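Local coordinates for geranyltranstransferase (Agrobacterium tumefaciens, PDB 2H8O), which probably condenses geranyl diphosphate with isopentenyl diphosphate to give farnesyl diphosphate, a reaction of the polyprenyl synthetase family, at residues L226-E231 / L247-E252; F91-S96 / I322-A326; L256-A261 / K301-V306; G196-D201 / T216-K221. All coordinates share one frame; numbering follows the deposited sequence. Where two conformers were deposited one is given.

Interaction 1: residues L226-E231 / L247-E252; sequences LRFACE and LRLFGE
Arg227 and Gly251 meet where the near-antiparallel helices 226-231 and 247-252 come closest, with their axes 7.3 Å apart at 147° and Arg227 CA 3.9 Å from Gly251 CA. Gly251, having no side chain, lets the backbones come this close. Cys230 fills the adjoining space. Cys230 CB lies 3.4 Å from Leu247 O, and its SG sits over Gly251 CA. Cys230 SG also reaches the edge of the Phe250 ring, 3.8 Å from Phe250 CD2, a sulfur-aromatic contact made near the ring plane. This is close helix packing through a small residue, within the all-helical fold of the polyprenyl synthetases, and it joins two consecutive long helices. Polar groups take over at one flank. Arg248 runs out extended beside Glu231, and its NH1 donates to Glu231 OE1 at 2.8 Å, on the syn lone pair. The oxygen is only 8° out of the guanidinium plane, although the carboxylate is turned nearly perpendicular to that plane. Glu231 OE2 is held by Arg244, so both carboxylate oxygens carry a salt bridge. Arg227 lies alongside Arg248, and its CD stands over the centre of the Arg248 guanidinium, 3.5 Å above the plane. Chi3 bends the Arg227 chain (77°), and the two guanidinium planes end roughly parallel. Asp65 of the second subunit forms a salt bridge with Arg248 and a long, weak ion pair with Arg227, which would offset the two positive charges. A water links Arg227 NH1 to Glu252 OE2.

Interaction 2: residues F91-S96 / I322-A326; sequences FLVIES and ILIAA
Phe91 and Glu95 of helix 91-96 face Ile322, Leu323 and Ala326 of helix 322-326. Phe91 CZ is 3.6 Å from Ile322 CG2, and Phe91 CE2 is 3.7 Å from Ala326 CB. Both methyls come in obliquely at the outer end of the ring. Phe91 CG is anti to the backbone N (chi1 167°), which carries the ring out toward the other helix. Leu323 enters between the turns of helix 91-96. Leu323 CD2 packs on Leu92 CD2 at 3.9 Å and on Glu95 CB, while Leu323 CD1 lies 3.8 Å from Glu95 O. Glu95 CG lies anti to the carbonyl carbon (chi1 -65°) and covers one face of the Phe91 ring, 3.7 Å above its plane and toward the rim. The bend at chi2 then turns the carboxylate so that OE1 meets Ile322 CG2. The carboxylate is buried, and its charge is met from helix 34-57: Arg42 forms a salt bridge with OE2, and Asn46 hydrogen-bonds the same oxygen. Phe39 of that helix packs edge-to-face with Phe91 and also touches Ala326. Leu226 and Ala229 press on Leu92, and Phe250 backs Leu323. The segment axes are 10.5 Å apart and near antiparallel at 152°, a spacing filled by side chains. Here the C-terminal helix packs onto an early helix of a mostly antiparallel helix bundle, as in the all-alpha isoprenoid synthase fold.

Interaction 3: residues L256-A261 / K301-V306; sequences LSFQLA and KLQEQV
Leu302 drives its CD2 into the surface of helix 256-261, and this is the tight part of the contact. Leu302 CD2 lies 3.4 Å from Ser257 O and 3.8 Å from Leu260 CB, with Ala261 CB a little farther off. Beside it, Gln305 reaches across with its chain extended beyond CG. Gln305 OE1 comes within 3.2 Å of Ser257 OG, and Gln305 CB is equally near that hydroxyl. The hydroxyl also hydrogen-bonds Lys253 O one turn earlier, so its proton may serve either acceptor. Toward Leu256 and Lys301 the contact is looser and more open to solvent. The Gln305 amide only brushes the exposed Leu256, Gln305 NE2 lying 3.6 Å from Leu256 CB. Leu260 CD1 rests on Lys301 CG at 3.8 Å. The Lys301 chain then bends three times, carrying the amino group away from helix 256-261. Helix 241-267 continues past Ala261 into the DDxxD sequence, the second aspartate-rich motif of prenyl synthases. The two segments run near antiparallel, with axes 9.6 Å apart. Helix 295-312 thus covers one side of helix 241-267, while Phe258 on another side packs against helices 211-237, 88-99 and 321-331. Ala331 of the last helix also touches Leu302 and Val306.

Interaction 4: residues G196-D201 / T216-K221; sequences GGQALD and TLQAMK
Asp201 and Lys221 meet through the face of the aspartate carboxylate. Lys221 CD lies over that face, 3.9 Å from Asp201 CG. Lys221 CE lies above Asp201 OD2, 3.3 Å from it, on the same side. Leu217 CD1 comes obliquely from that side too, 3.8 Å from Asp201 OD1. The contact is made by the methylenes of the lysine: Lys221 NZ stands 4.7 Å from Asp201 OD2, so the opposite charges are near but do not form a salt bridge. The second flat group, the Gln198 amide, reaches Lys221 through a water, which accepts from Gln198 NE2 at 3.0 Å and only weakly from Lys221 NZ. Two glycines let the backbones close up. Gly197 CA is 3.6 Å from Met220 CB, and with no side chain at Gly197 its CA also comes close to Lys221 N. Met220 bends at chi3 (73°) and brings CE against the backbone of Gly196 and Gly197. Its SD meets Leu200 CD1. Leu200 CB packs on Leu217 CB, whose CG sits between the backbone N and the carbonyl carbon (chi1 76°). The sequence of 196-201 matches the GQxxD motif of prenyl synthases, and Lys221 opens a KT pair. In relatives these motifs lie at the diphosphate site, consistent with a similar place here. The segments cross at 139°, and the turn at 219-221 is pi-type. Helices 194-206 and 211-237 form a helical hairpin that also meets the second subunit: its Ile67, Pro70 and Leu153 pack on Met220, Leu200 and Gln198 respectively. Helix 241-267 flanks the hairpin at Gln218.

Helix 211-237 is shared by interactions 1 and 4, and helix 241-267 by interactions 1 and 3. Interaction 2 uses neither, but touches interaction 1: their centres are about 10 Å apart, and a probable hydrogen bond of 2.7 Å joins Ser96 OG to Cys230 O. Interaction 3 meets interaction 1 where Phe258 CG lies 3.7 Å from Leu226 CD1. Gln259 and Gln218 pack interaction 3 against interaction 4. Interaction 4 carries motifs that in relatives line the diphosphate site, and the helix of 256-261 leads into the second aspartate-rich motif. Interaction 2, about 24 Å from interaction 4 between centres, lies across the chain's centre from it and closes a loop enclosing the other three. Interactions 1 and 4 both touch the second subunit.

Interaction 1: residues L226-E231 / L247-E252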
# COMPACT_ATOMS: atom_id res chain seq x y z
N LEU A 226 1.42 -15.88 4.97
CA LEU A 226 2.13 -17.18 4.80
C LEU A 226 1.54 -17.98 3.63
O LEU A 226 2.27 -18.58 2.84
CB LEU A 226 2.16 -17.95 6.12
CG LEU A 226 2.98 -17.28 7.24
CD1 LEU A 226 2.60 -17.88 8.61
CD2 LEU A 226 4.49 -17.37 6.97
N ARG A 227 0.22 -17.95 3.49
CA ARG A 227 -0.48 -18.47 2.32
C ARG A 227 0.04 -17.81 1.04
O ARG A 227 0.44 -18.49 0.08
CB ARG A 227 -1.99 -18.24 2.49
CG ARG A 227 -2.84 -18.68 1.32
CD ARG A 227 -4.26 -18.10 1.44
NE ARG A 227 -4.30 -16.69 1.06
CZ ARG A 227 -5.12 -15.76 1.55
NH1 ARG A 227 -5.97 -16.05 2.53
NH2 ARG A 227 -5.04 -14.52 1.09
N PHE A 228 0.05 -16.48 1.04
CA PHE A 228 0.54 -15.72 -0.09
C PHE A 228 1.99 -16.12 -0.41
O PHE A 228 2.35 -16.27 -1.58
CB PHE A 228 0.46 -14.22 0.18
CG PHE A 228 1.22 -13.41 -0.84
CD1 PHE A 228 0.63 -13.02 -2.04
CD2 PHE A 228 2.54 -13.08 -0.62
CE1 PHE A 228 1.36 -12.33 -2.99
CE2 PHE A 228 3.28 -12.38 -1.58
CZ PHE A 228 2.69 -12.01 -2.76
N ALA A 229 2.84 -16.24 0.60
CA ALA A 229 4.27 -16.52 0.35
C ALA A 229 4.46 -17.77 -0.49
O ALA A 229 5.28 -17.82 -1.39
CB ALA A 229 5.01 -16.67 1.67
N CYS A 230 3.68 -18.79 -0.18
CA CYS A 230 3.77 -20.08 -0.87
C CYS A 230 3.08 -20.05 -2.22
O CYS A 230 3.62 -20.53 -3.20
CB CYS A 230 3.17 -21.15 -0.00
SG CYS A 230 4.15 -21.43 1.52
N GLU A 231 1.89 -19.47 -2.26
CA GLU A 231 1.15 -19.36 -3.51
C GLU A 231 1.90 -18.51 -4.54
O GLU A 231 1.85 -18.78 -5.74
CB GLU A 231 -0.28 -18.83 -3.27
CG GLU A 231 -1.17 -18.85 -4.52
CD GLU A 231 -2.58 -18.36 -4.28
OE1 GLU A 231 -2.90 -18.00 -3.14
OE2 GLU A 231 -3.38 -18.36 -5.24
N LEU A 247 0.04 -25.17 -3.86
CA LEU A 247 0.95 -24.34 -3.05
C LEU A 247 0.20 -23.42 -2.09
O LEU A 247 0.66 -23.22 -0.96
CB LEU A 247 1.96 -23.58 -3.93
CG LEU A 247 3.28 -24.32 -4.18
CD1 LEU A 247 4.10 -24.42 -2.90
CD2 LEU A 247 3.07 -25.71 -4.77
N ARG A 248 -0.93 -22.88 -2.52
CA ARG A 248 -1.84 -22.16 -1.61
C ARG A 248 -2.23 -23.01 -0.38
O ARG A 248 -2.11 -22.60 0.83
CB ARG A 248 -3.07 -21.67 -2.39
CG ARG A 248 -4.02 -20.79 -1.60
CD ARG A 248 -5.29 -20.54 -2.40
NE ARG A 248 -6.33 -19.86 -1.64
CZ ARG A 248 -6.40 -18.55 -1.45
NH1 ARG A 248 -5.47 -17.75 -1.95
NH2 ARG A 248 -7.41 -18.03 -0.74
N LEU A 249 -2.71 -24.21 -0.65
CA LEU A 249 -3.10 -25.09 0.44
C LEU A 249 -1.92 -25.38 1.36
O LEU A 249 -2.07 -25.38 2.59
CB LEU A 249 -3.67 -26.40 -0.11
CG LEU A 249 -5.03 -26.52 -0.74
CD1 LEU A 249 -5.29 -28.00 -0.92
CD2 LEU A 249 -6.12 -25.90 0.13
N PHE A 250 -0.75 -25.62 0.78
CA PHE A 250 0.46 -25.83 1.57
C PHE A 250 0.70 -24.61 2.48
O PHE A 250 0.99 -24.74 3.67
CB PHE A 250 1.67 -26.08 0.67
CG PHE A 250 2.95 -26.28 1.42
CD1 PHE A 250 3.28 -27.50 1.99
CD2 PHE A 250 3.83 -25.22 1.60
CE1 PHE A 250 4.48 -27.66 2.69
CE2 PHE A 250 5.00 -25.38 2.31
CZ PHE A 250 5.33 -26.59 2.85
N GLY A 251 0.56 -23.42 1.90
CA GLY A 251 0.74 -22.18 2.65
C GLY A 251 -0.25 -22.03 3.78
O GLY A 251 0.08 -21.58 4.87
N GLU A 252 -1.50 -22.43 3.52
CA GLU A 252 -2.51 -22.47 4.59
C GLU A 252 -2.09 -23.41 5.74
O GLU A 252 -2.19 -23.05 6.91
CB GLU A 252 -3.90 -22.81 4.01
CG GLU A 252 -4.42 -21.70 3.10
CD GLU A 252 -5.79 -21.95 2.50
OE1 GLU A 252 -6.23 -23.11 2.47
OE2 GLU A 252 -6.44 -20.95 2.08
O HOH W 1 -6.86 -18.67 4.17

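Interaction 2: residues F91-S96 / I322-A326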
# COMPACT_ATOMS: atom_id res chain seq x y z
N PHE A 91 11.75 -16.56 2.76
CA PHE A 91 12.21 -17.92 2.62
C PHE A 91 11.19 -18.74 1.84
O PHE A 91 11.53 -19.48 0.90
CB PHE A 91 12.46 -18.56 3.99
CG PHE A 91 12.65 -20.03 3.94
CD1 PHE A 91 13.91 -20.59 3.85
CD2 PHE A 91 11.55 -20.88 3.96
CE1 PHE A 91 14.06 -21.98 3.81
CE2 PHE A 91 11.71 -22.25 3.90
CZ PHE A 91 12.95 -22.79 3.83
N LEU A 92 9.92 -18.60 2.24
CA LEU A 92 8.86 -19.39 1.63
C LEU A 92 8.64 -19.02 0.15
O LEU A 92 8.43 -19.89 -0.70
CB LEU A 92 7.55 -19.26 2.43
CG LEU A 92 7.58 -19.91 3.83
CD1 LEU A 92 6.40 -19.43 4.67
CD2 LEU A 92 7.59 -21.44 3.72
N VAL A 93 8.72 -17.73 -0.16
CA VAL A 93 8.64 -17.29 -1.56
C VAL A 93 9.78 -17.89 -2.40
O VAL A 93 9.56 -18.54 -3.45
CB VAL A 93 8.64 -15.76 -1.68
CG1 VAL A 93 8.63 -15.37 -3.16
CG2 VAL A 93 7.44 -15.15 -0.93
N ILE A 94 11.00 -17.69 -1.93
CA ILE A 94 12.19 -18.18 -2.62
C ILE A 94 12.10 -19.69 -2.84
O ILE A 94 12.40 -20.19 -3.93
CB ILE A 94 13.46 -17.82 -1.79
CG1 ILE A 94 13.70 -16.29 -1.83
CG2 ILE A 94 14.69 -18.58 -2.32
CD1 ILE A 94 14.63 -15.78 -0.76
N GLU A 95 11.71 -20.42 -1.80
CA GLU A 95 11.72 -21.89 -1.89
C GLU A 95 10.52 -22.45 -2.68
O GLU A 95 10.63 -23.48 -3.32
CB GLU A 95 11.88 -22.52 -0.51
CG GLU A 95 13.27 -22.19 0.13
CD GLU A 95 14.47 -22.66 -0.74
OE1 GLU A 95 14.36 -23.70 -1.44
OE2 GLU A 95 15.56 -22.02 -0.70
N SER A 96 9.39 -21.75 -2.65
CA SER A 96 8.26 -22.11 -3.51
C SER A 96 8.64 -21.92 -4.97
O SER A 96 8.40 -22.79 -5.82
CB SER A 96 7.02 -21.27 -3.18
OG SER A 96 5.93 -21.64 -4.01
N ILE A 322 13.19 -29.25 1.35
CA ILE A 322 13.41 -27.98 2.05
C ILE A 322 12.11 -27.40 2.60
O ILE A 322 12.05 -26.96 3.74
CB ILE A 322 14.11 -26.95 1.14
CG1 ILE A 322 15.57 -27.37 0.97
CG2 ILE A 322 14.02 -25.55 1.71
CD1 ILE A 322 16.31 -26.59 -0.04
N LEU A 323 11.07 -27.38 1.77
CA LEU A 323 9.77 -26.88 2.24
C LEU A 323 9.14 -27.79 3.27
O LEU A 323 8.49 -27.32 4.20
CB LEU A 323 8.82 -26.66 1.07
CG LEU A 323 9.08 -25.37 0.30
CD1 LEU A 323 8.28 -25.36 -1.00
CD2 LEU A 323 8.78 -24.12 1.16
N ILE A 324 9.31 -29.10 3.10
CA ILE A 324 8.80 -30.05 4.10
C ILE A 324 9.53 -29.84 5.44
O ILE A 324 8.90 -29.86 6.50
CB ILE A 324 8.88 -31.49 3.59
CG1 ILE A 324 7.82 -31.67 2.50
CG2 ILE A 324 8.67 -32.51 4.73
CD1 ILE A 324 7.91 -32.98 1.78
N ALA A 325 10.84 -29.58 5.38
CA ALA A 325 11.64 -29.28 6.58
C ALA A 325 11.15 -28.00 7.26
O ALA A 325 11.15 -27.91 8.49
CB ALA A 325 13.10 -29.17 6.24
N ALA A 326 10.74 -27.02 6.46
CA ALA A 326 10.19 -25.79 7.01
C ALA A 326 8.92 -26.09 7.80
O ALA A 326 8.73 -25.58 8.90
CB ALA A 326 9.91 -24.78 5.91

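Interaction 3: residues L256-A261 / K301-V306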
# COMPACT_ATOMS: atom_id res chain seq x y z
N LEU A 256 -1.42 -22.28 9.65
CA LEU A 256 -2.12 -22.95 10.74
C LEU A 256 -1.09 -23.47 11.77
O LEU A 256 -1.26 -23.30 12.98
CB LEU A 256 -2.99 -24.10 10.21
CG LEU A 256 -4.22 -23.70 9.35
CD1 LEU A 256 -4.85 -24.90 8.60
CD2 LEU A 256 -5.23 -23.03 10.24
N SER A 257 -0.01 -24.09 11.28
CA SER A 257 1.01 -24.62 12.17
C SER A 257 1.78 -23.50 12.88
O SER A 257 2.10 -23.61 14.07
CB SER A 257 1.98 -25.51 11.38
OG SER A 257 1.32 -26.70 10.95
N PHE A 258 2.09 -22.45 12.14
CA PHE A 258 2.80 -21.28 12.67
C PHE A 258 2.07 -20.70 13.87
O PHE A 258 2.66 -20.45 14.92
CB PHE A 258 2.97 -20.26 11.56
CG PHE A 258 3.65 -18.98 11.97
CD1 PHE A 258 5.01 -18.80 11.75
CD2 PHE A 258 2.92 -17.95 12.55
CE1 PHE A 258 5.64 -17.62 12.11
CE2 PHE A 258 3.53 -16.77 12.91
CZ PHE A 258 4.88 -16.60 12.70
N GLN A 259 0.76 -20.54 13.72
CA GLN A 259 -0.08 -19.97 14.78
C GLN A 259 -0.14 -20.87 16.02
O GLN A 259 0.07 -20.40 17.14
CB GLN A 259 -1.49 -19.72 14.23
CG GLN A 259 -2.43 -19.03 15.20
CD GLN A 259 -1.94 -17.65 15.56
OE1 GLN A 259 -1.60 -16.85 14.68
NE2 GLN A 259 -1.87 -17.35 16.86
N LEU A 260 -0.44 -22.16 15.82
CA LEU A 260 -0.52 -23.12 16.92
C LEU A 260 0.79 -23.24 17.68
O LEU A 260 0.82 -23.18 18.90
CB LEU A 260 -0.90 -24.51 16.42
CG LEU A 260 -2.35 -24.93 16.33
CD1 LEU A 260 -2.41 -26.35 15.84
CD2 LEU A 260 -3.05 -24.78 17.67
N ALA A 261 1.89 -23.41 16.95
CA ALA A 261 3.20 -23.56 17.57
C ALA A 261 3.50 -22.35 18.45
O ALA A 261 4.01 -22.51 19.56
CB ALA A 261 4.31 -23.75 16.51
N LYS A 301 -2.94 -31.73 16.63
CA LYS A 301 -3.33 -30.98 15.43
C LYS A 301 -2.10 -30.45 14.69
O LYS A 301 -2.06 -30.48 13.46
CB LYS A 301 -4.31 -29.86 15.79
CG LYS A 301 -4.84 -29.03 14.61
CD LYS A 301 -5.54 -29.88 13.52
CE LYS A 301 -6.91 -30.39 13.92
NZ LYS A 301 -8.01 -29.41 13.60
N LEU A 302 -1.09 -29.98 15.42
CA LEU A 302 0.19 -29.57 14.81
C LEU A 302 0.81 -30.71 14.02
O LEU A 302 1.24 -30.54 12.90
CB LEU A 302 1.20 -29.14 15.87
CG LEU A 302 1.36 -27.67 16.22
CD1 LEU A 302 2.43 -27.55 17.30
CD2 LEU A 302 1.74 -26.85 14.98
N GLN A 303 0.88 -31.87 14.66
CA GLN A 303 1.44 -33.06 14.05
C GLN A 303 0.67 -33.42 12.77
O GLN A 303 1.27 -33.78 11.76
CB GLN A 303 1.37 -34.22 15.04
CG GLN A 303 2.45 -35.28 14.89
CD GLN A 303 2.34 -36.38 15.95
OE1 GLN A 303 1.37 -36.46 16.70
NE2 GLN A 303 3.35 -37.25 16.00
N GLU A 304 -0.66 -33.32 12.83
CA GLU A 304 -1.52 -33.58 11.68
C GLU A 304 -1.23 -32.63 10.52
O GLU A 304 -1.12 -33.05 9.38
CB GLU A 304 -3.00 -33.44 12.05
CG GLU A 304 -3.55 -34.56 12.92
CD GLU A 304 -4.96 -34.27 13.43
OE1 GLU A 304 -5.67 -33.42 12.83
OE2 GLU A 304 -5.37 -34.89 14.45
N GLN A 305 -1.11 -31.34 10.84
CA GLN A 305 -0.86 -30.31 9.83
C GLN A 305 0.49 -30.47 9.13
O GLN A 305 0.60 -30.21 7.93
CB GLN A 305 -0.99 -28.91 10.44
CG GLN A 305 -2.43 -28.54 10.66
CD GLN A 305 -2.62 -27.43 11.65
OE1 GLN A 305 -1.66 -26.87 12.17
NE2 GLN A 305 -3.88 -27.10 11.92
N VAL A 306 1.51 -30.91 9.86
CA VAL A 306 2.80 -31.19 9.24
C VAL A 306 2.69 -32.37 8.29
O VAL A 306 3.25 -32.35 7.20
CB VAL A 306 3.92 -31.49 10.28
CG1 VAL A 306 5.16 -31.98 9.58
CG2 VAL A 306 4.23 -30.26 11.10

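Interaction 4: residues G196-D201 / T216-K221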
# COMPACT_ATOMS: atom_id res chain seq x y z
N GLY A 196 -7.48 -6.57 8.31
CA GLY A 196 -8.77 -6.97 8.88
C GLY A 196 -8.59 -7.87 10.08
O GLY A 196 -9.33 -7.77 11.08
N GLY A 197 -7.64 -8.79 9.99
CA GLY A 197 -7.32 -9.67 11.13
C GLY A 197 -6.86 -8.91 12.34
O GLY A 197 -7.21 -9.25 13.47
N GLN A 198 -6.07 -7.86 12.12
CA GLN A 198 -5.61 -7.04 13.23
C GLN A 198 -6.79 -6.33 13.86
O GLN A 198 -6.88 -6.26 15.08
CB GLN A 198 -4.59 -6.01 12.77
CG GLN A 198 -3.36 -6.60 12.18
CD GLN A 198 -2.45 -5.55 11.62
OE1 GLN A 198 -2.45 -5.26 10.42
NE2 GLN A 198 -1.67 -4.93 12.50
N ALA A 199 -7.71 -5.85 13.03
CA ALA A 199 -8.94 -5.25 13.56
C ALA A 199 -9.74 -6.26 14.40
O ALA A 199 -10.27 -5.92 15.46
CB ALA A 199 -9.79 -4.69 12.46
N LEU A 200 -9.85 -7.50 13.91
CA LEU A 200 -10.60 -8.53 14.65
C LEU A 200 -9.89 -8.88 15.95
O LEU A 200 -10.54 -9.15 16.97
CB LEU A 200 -10.84 -9.76 13.78
CG LEU A 200 -11.85 -9.56 12.65
CD1 LEU A 200 -11.89 -10.77 11.75
CD2 LEU A 200 -13.23 -9.28 13.22
N ASP A 201 -8.56 -8.84 15.93
CA ASP A 201 -7.78 -9.18 17.10
C ASP A 201 -7.96 -8.15 18.22
O ASP A 201 -8.17 -8.49 19.39
CB ASP A 201 -6.31 -9.34 16.71
CG ASP A 201 -5.48 -9.97 17.80
OD1 ASP A 201 -5.92 -10.98 18.40
OD2 ASP A 201 -4.37 -9.44 18.04
N THR A 216 -10.89 -17.56 12.25
CA THR A 216 -10.98 -16.51 11.22
C THR A 216 -9.95 -15.41 11.44
O THR A 216 -9.21 -15.05 10.51
CB THR A 216 -12.40 -15.93 11.15
OG1 THR A 216 -13.28 -16.98 10.70
CG2 THR A 216 -12.49 -14.71 10.21
N LEU A 217 -9.87 -14.87 12.65
CA LEU A 217 -8.93 -13.76 12.87
C LEU A 217 -7.48 -14.22 12.71
O LEU A 217 -6.63 -13.47 12.20
CB LEU A 217 -9.17 -13.04 14.19
CG LEU A 217 -8.74 -13.64 15.51
CD1 LEU A 217 -7.25 -13.38 15.75
CD2 LEU A 217 -9.61 -13.06 16.67
N GLN A 218 -7.19 -15.46 13.12
CA GLN A 218 -5.85 -16.03 12.93
C GLN A 218 -5.49 -16.24 11.45
O GLN A 218 -4.40 -15.91 11.02
CB GLN A 218 -5.72 -17.35 13.69
CG GLN A 218 -5.72 -17.17 15.19
CD GLN A 218 -5.56 -18.48 15.93
OE1 GLN A 218 -5.75 -19.57 15.38
NE2 GLN A 218 -5.21 -18.37 17.20
N ALA A 219 -6.44 -16.79 10.68
CA ALA A 219 -6.24 -16.98 9.24
C ALA A 219 -5.92 -15.67 8.55
O ALA A 219 -5.16 -15.64 7.59
CB ALA A 219 -7.47 -17.63 8.61
N MET A 220 -6.49 -14.57 9.06
CA MET A 220 -6.29 -13.24 8.49
C MET A 220 -5.00 -12.60 9.01
O MET A 220 -4.14 -12.20 8.21
CB MET A 220 -7.52 -12.34 8.77
CG MET A 220 -8.81 -12.84 8.12
SD MET A 220 -10.35 -11.97 8.63
CE MET A 220 -10.15 -10.39 7.78
N LYS A 221 -4.87 -12.54 10.32
CA LYS A 221 -3.80 -11.77 10.96
C LYS A 221 -2.42 -12.33 10.67
O LYS A 221 -1.46 -11.57 10.43
CB LYS A 221 -3.97 -11.74 12.46
CG LYS A 221 -2.99 -10.79 13.14
CD LYS A 221 -3.36 -10.60 14.61
CE LYS A 221 -2.36 -9.72 15.39
NZ LYS A 221 -1.05 -9.51 14.74
O HOH W 2 -2.16 -6.31 15.12